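Local coordinates for kallikrein-10 (PDB 5LPE), which is a secreted, zymogen-like serine protease of the kallikrein family, inhibited by zinc and with a tumour-suppressor role in breast and prostate cancer, at residues Asn170-Gly175 with Tyr217-Lys222. Sequence-based numbering, arbitrary orientation.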
ATOM      1  N   ASN A 170       8.468  -7.403 -11.030  1.00 35.53           N
ATOM      2  CA  ASN A 170       7.247  -6.658 -10.773  1.00 30.47           C
ATOM      3  C   ASN A 170       7.233  -6.087  -9.357  1.00 34.73           C
ATOM      4  O   ASN A 170       6.225  -5.498  -8.935  1.00 32.28           O
ATOM      5  CB  ASN A 170       6.021  -7.525 -11.093  1.00 29.31           C
ATOM      6  CG  ASN A 170       5.813  -7.687 -12.585  1.00 27.42           C
ATOM      7  OD1 ASN A 170       6.130  -6.794 -13.340  1.00 27.81           O
ATOM      8  ND2 ASN A 170       5.214  -8.788 -13.005  1.00 36.96           N
ATOM      9  N   MET A 171       8.346  -6.251  -8.629  1.00 35.95           N
ATOM     10  CA  MET A 171       8.497  -5.807  -7.257  1.00 34.57           C
ATOM     11  C   MET A 171       9.478  -4.658  -7.206  1.00 28.90           C
ATOM     12  O   MET A 171      10.271  -4.468  -8.129  1.00 28.02           O
ATOM     13  CB  MET A 171       9.009  -6.930  -6.404  1.00 40.58           C
ATOM     14  CG  MET A 171       8.539  -8.317  -6.839  1.00 44.67           C
ATOM     15  SD  MET A 171       7.103  -8.879  -5.889  1.00 73.77           S
ATOM     16  CE  MET A 171       5.679  -8.255  -6.772  1.00 50.45           C
ATOM     17  N   ILE A 172       9.342  -3.861  -6.150  1.00 26.57           N
ATOM     18  CA  ILE A 172      10.376  -2.949  -5.709  1.00 23.88           C
ATOM     19  C   ILE A 172      10.631  -3.259  -4.245  1.00 24.26           C
ATOM     20  O   ILE A 172       9.692  -3.486  -3.478  1.00 28.67           O
ATOM     21  CB  ILE A 172       9.971  -1.488  -5.952  1.00 24.68           C
ATOM     22  CG1 ILE A 172       8.571  -1.276  -5.446  1.00 24.39           C
ATOM     23  CG2 ILE A 172       9.935  -1.226  -7.447  1.00 28.14           C
ATOM     24  CD1 ILE A 172       8.150   0.143  -5.505  1.00 26.05           C
ATOM     25  N   CYS A 173      11.901  -3.391  -3.893  1.00 24.48           N
ATOM     26  CA  CYS A 173      12.327  -3.539  -2.516  1.00 23.86           C
ATOM     27  C   CYS A 173      12.695  -2.179  -1.961  1.00 23.72           C
ATOM     28  O   CYS A 173      13.488  -1.456  -2.567  1.00 24.83           O
ATOM     29  CB  CYS A 173      13.507  -4.493  -2.434  1.00 37.09           C
ATOM     30  SG  CYS A 173      12.874  -6.154  -2.537  1.00 63.30           S
ATOM     31  N   ALA A 174      12.102  -1.821  -0.839  1.00 22.13           N
ATOM     32  CA  ALA A 174      12.237  -0.487  -0.274  1.00 18.89           C
ATOM     33  C   ALA A 174      13.118  -0.573   0.962  1.00 24.25           C
ATOM     34  O   ALA A 174      12.730  -1.180   1.960  1.00 27.14           O
ATOM     35  CB  ALA A 174      10.871   0.076   0.070  1.00 20.99           C
ATOM     36  N   GLY A 175      14.322  -0.010   0.888  1.00 29.20           N
ATOM     37  CA  GLY A 175      15.184   0.039   2.056  1.00 28.60           C
ATOM     38  C   GLY A 175      14.733   1.107   3.029  1.00 28.46           C
ATOM     39  O   GLY A 175      14.580   2.275   2.658  1.00 35.63           O
ATOM     40  N   TYR A 217       7.446  -4.620  -2.099  1.00 19.83           N
ATOM     41  CA  TYR A 217       6.247  -3.942  -2.555  1.00 18.08           C
ATOM     42  C   TYR A 217       5.924  -4.372  -3.978  1.00 22.47           C
ATOM     43  O   TYR A 217       6.822  -4.670  -4.776  1.00 26.50           O
ATOM     44  CB  TYR A 217       6.420  -2.431  -2.513  1.00 18.22           C
ATOM     45  CG  TYR A 217       6.477  -1.849  -1.127  1.00 18.58           C
ATOM     46  CD1 TYR A 217       7.645  -1.901  -0.370  1.00 15.79           C
ATOM     47  CD2 TYR A 217       5.371  -1.197  -0.589  1.00 21.21           C
ATOM     48  CE1 TYR A 217       7.695  -1.351   0.899  1.00 18.26           C
ATOM     49  CE2 TYR A 217       5.407  -0.633   0.686  1.00 21.40           C
ATOM     50  CZ  TYR A 217       6.574  -0.712   1.431  1.00 24.50           C
ATOM     51  OH  TYR A 217       6.615  -0.161   2.709  1.00 26.13           O
ATOM     52  N   THR A 218       4.635  -4.411  -4.294  1.00 17.98           N
ATOM     53  CA  THR A 218       4.240  -4.630  -5.673  1.00 21.19           C
ATOM     54  C   THR A 218       4.539  -3.367  -6.472  1.00 24.38           C
ATOM     55  O   THR A 218       4.219  -2.262  -6.037  1.00 25.87           O
ATOM     56  CB  THR A 218       2.761  -4.996  -5.761  1.00 21.33           C
ATOM     57  OG1 THR A 218       2.496  -6.120  -4.913  1.00 24.05           O
ATOM     58  CG2 THR A 218       2.393  -5.364  -7.208  1.00 20.69           C
ATOM     59  N   GLN A 219       5.169  -3.512  -7.634  1.00 23.92           N
ATOM     60  CA  GLN A 219       5.534  -2.341  -8.417  1.00 20.00           C
ATOM     61  C   GLN A 219       4.314  -1.925  -9.233  1.00 24.45           C
ATOM     62  O   GLN A 219       3.923  -2.617 -10.174  1.00 23.99           O
ATOM     63  CB  GLN A 219       6.723  -2.679  -9.306  1.00 22.14           C
ATOM     64  CG  GLN A 219       7.385  -1.529  -9.991  1.00 31.12           C
ATOM     65  CD  GLN A 219       8.573  -1.994 -10.790  1.00 28.13           C
ATOM     66  OE1 GLN A 219       8.689  -3.174 -11.114  1.00 27.24           O
ATOM     67  NE2 GLN A 219       9.461  -1.072 -11.112  1.00 26.49           N
ATOM     68  N   ILE A 220       3.741  -0.765  -8.907  1.00 25.33           N
ATOM     69  CA  ILE A 220       2.398  -0.421  -9.380  1.00 21.04           C
ATOM     70  C   ILE A 220       2.417   0.107 -10.820  1.00 22.52           C
ATOM     71  O   ILE A 220       1.414  -0.004 -11.529  1.00 22.69           O
ATOM     72  CB  ILE A 220       1.746   0.573  -8.392  1.00 17.96           C
ATOM     73  CG1 ILE A 220       1.692  -0.028  -6.979  1.00 22.26           C
ATOM     74  CG2 ILE A 220       0.330   0.928  -8.782  1.00 15.07           C
ATOM     75  CD1 ILE A 220       0.876  -1.325  -6.835  1.00 18.91           C
ATOM     76  N   CYS A 221       3.542   0.678 -11.274  1.00 25.24           N
ATOM     77  CA  CYS A 221       3.728   1.152 -12.646  1.00 22.21           C
ATOM     78  C   CYS A 221       3.754   0.027 -13.667  1.00 29.24           C
ATOM     79  O   CYS A 221       3.805   0.319 -14.867  1.00 33.04           O
ATOM     80  CB  CYS A 221       5.037   1.924 -12.784  1.00 26.98           C
ATOM     81  SG  CYS A 221       6.505   0.858 -12.607  1.00 39.07           S
ATOM     82  N   LYS A 222       3.791  -1.235 -13.227  1.00 25.99           N
ATOM     83  CA  LYS A 222       3.648  -2.381 -14.114  1.00 24.90           C
ATOM     84  C   LYS A 222       2.217  -2.881 -14.226  1.00 24.72           C
ATOM     85  O   LYS A 222       1.953  -3.762 -15.049  1.00 27.62           O
ATOM     86  CB  LYS A 222       4.522  -3.550 -13.634  1.00 28.87           C
ATOM     87  CG  LYS A 222       5.948  -3.170 -13.237  1.00 32.13           C
ATOM     88  CD  LYS A 222       6.675  -2.506 -14.386  1.00 34.84           C
ATOM     89  CE  LYS A 222       8.155  -2.780 -14.327  1.00 35.94           C
ATOM     90  NZ  LYS A 222       8.796  -2.125 -15.495  1.00 48.84           N
TER
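Strands 171-175 and 217-219 run antiparallel with a marked twist, their short axes 137° apart in direction, as neighbours in the second of the two six-stranded beta-barrels of the chymotrypsin-like fold. The register follows from the backbone bonds. Ile172 and Tyr217 form a hydrogen-bonded pair: Tyr217 N reaches Ile172 O at 2.9 Å, nearly along the C=O axis, while Ile172 N meets Tyr217 O at 3.0 Å from above the carbonyl plane. Next comes the non-hydrogen-bonded pair Met171-Thr218, where Met171 CA lies 3.2 Å from Tyr217 O in a CA-H...O contact. Gln219 N then donates to Asn170 O, extending the pairing to the residue before strand 171-175.

Ile172 and Tyr217 share one face of the sheet, and Leu191 packs against both. Ile172 CG1 takes the crowded position between backbone N and carbonyl carbon (chi1 48°), which sets it 3.8 Å from Tyr217 CB. Its other branch, CG2, meets Gln219 CG at 3.6 Å, the two side chains crossing at about a right angle. Further along, Ala174 CB approaches the Tyr217 ring obliquely, 3.6 Å from CE1.

The side chains of Met171 and Thr218 diverge. Thr218 OG1 makes a weak hydrogen bond to the backbone O of Asp95, a zinc ligand in this structure and probably the catalytic-triad aspartate, as in other S1 peptidases, so this strand pair borders the active site. In the 3-10 segment 220-222, Lys222 NZ forms a salt bridge with a bound sulfate, while Asn170 OD1 rests 3.6 Å from Lys222 CG.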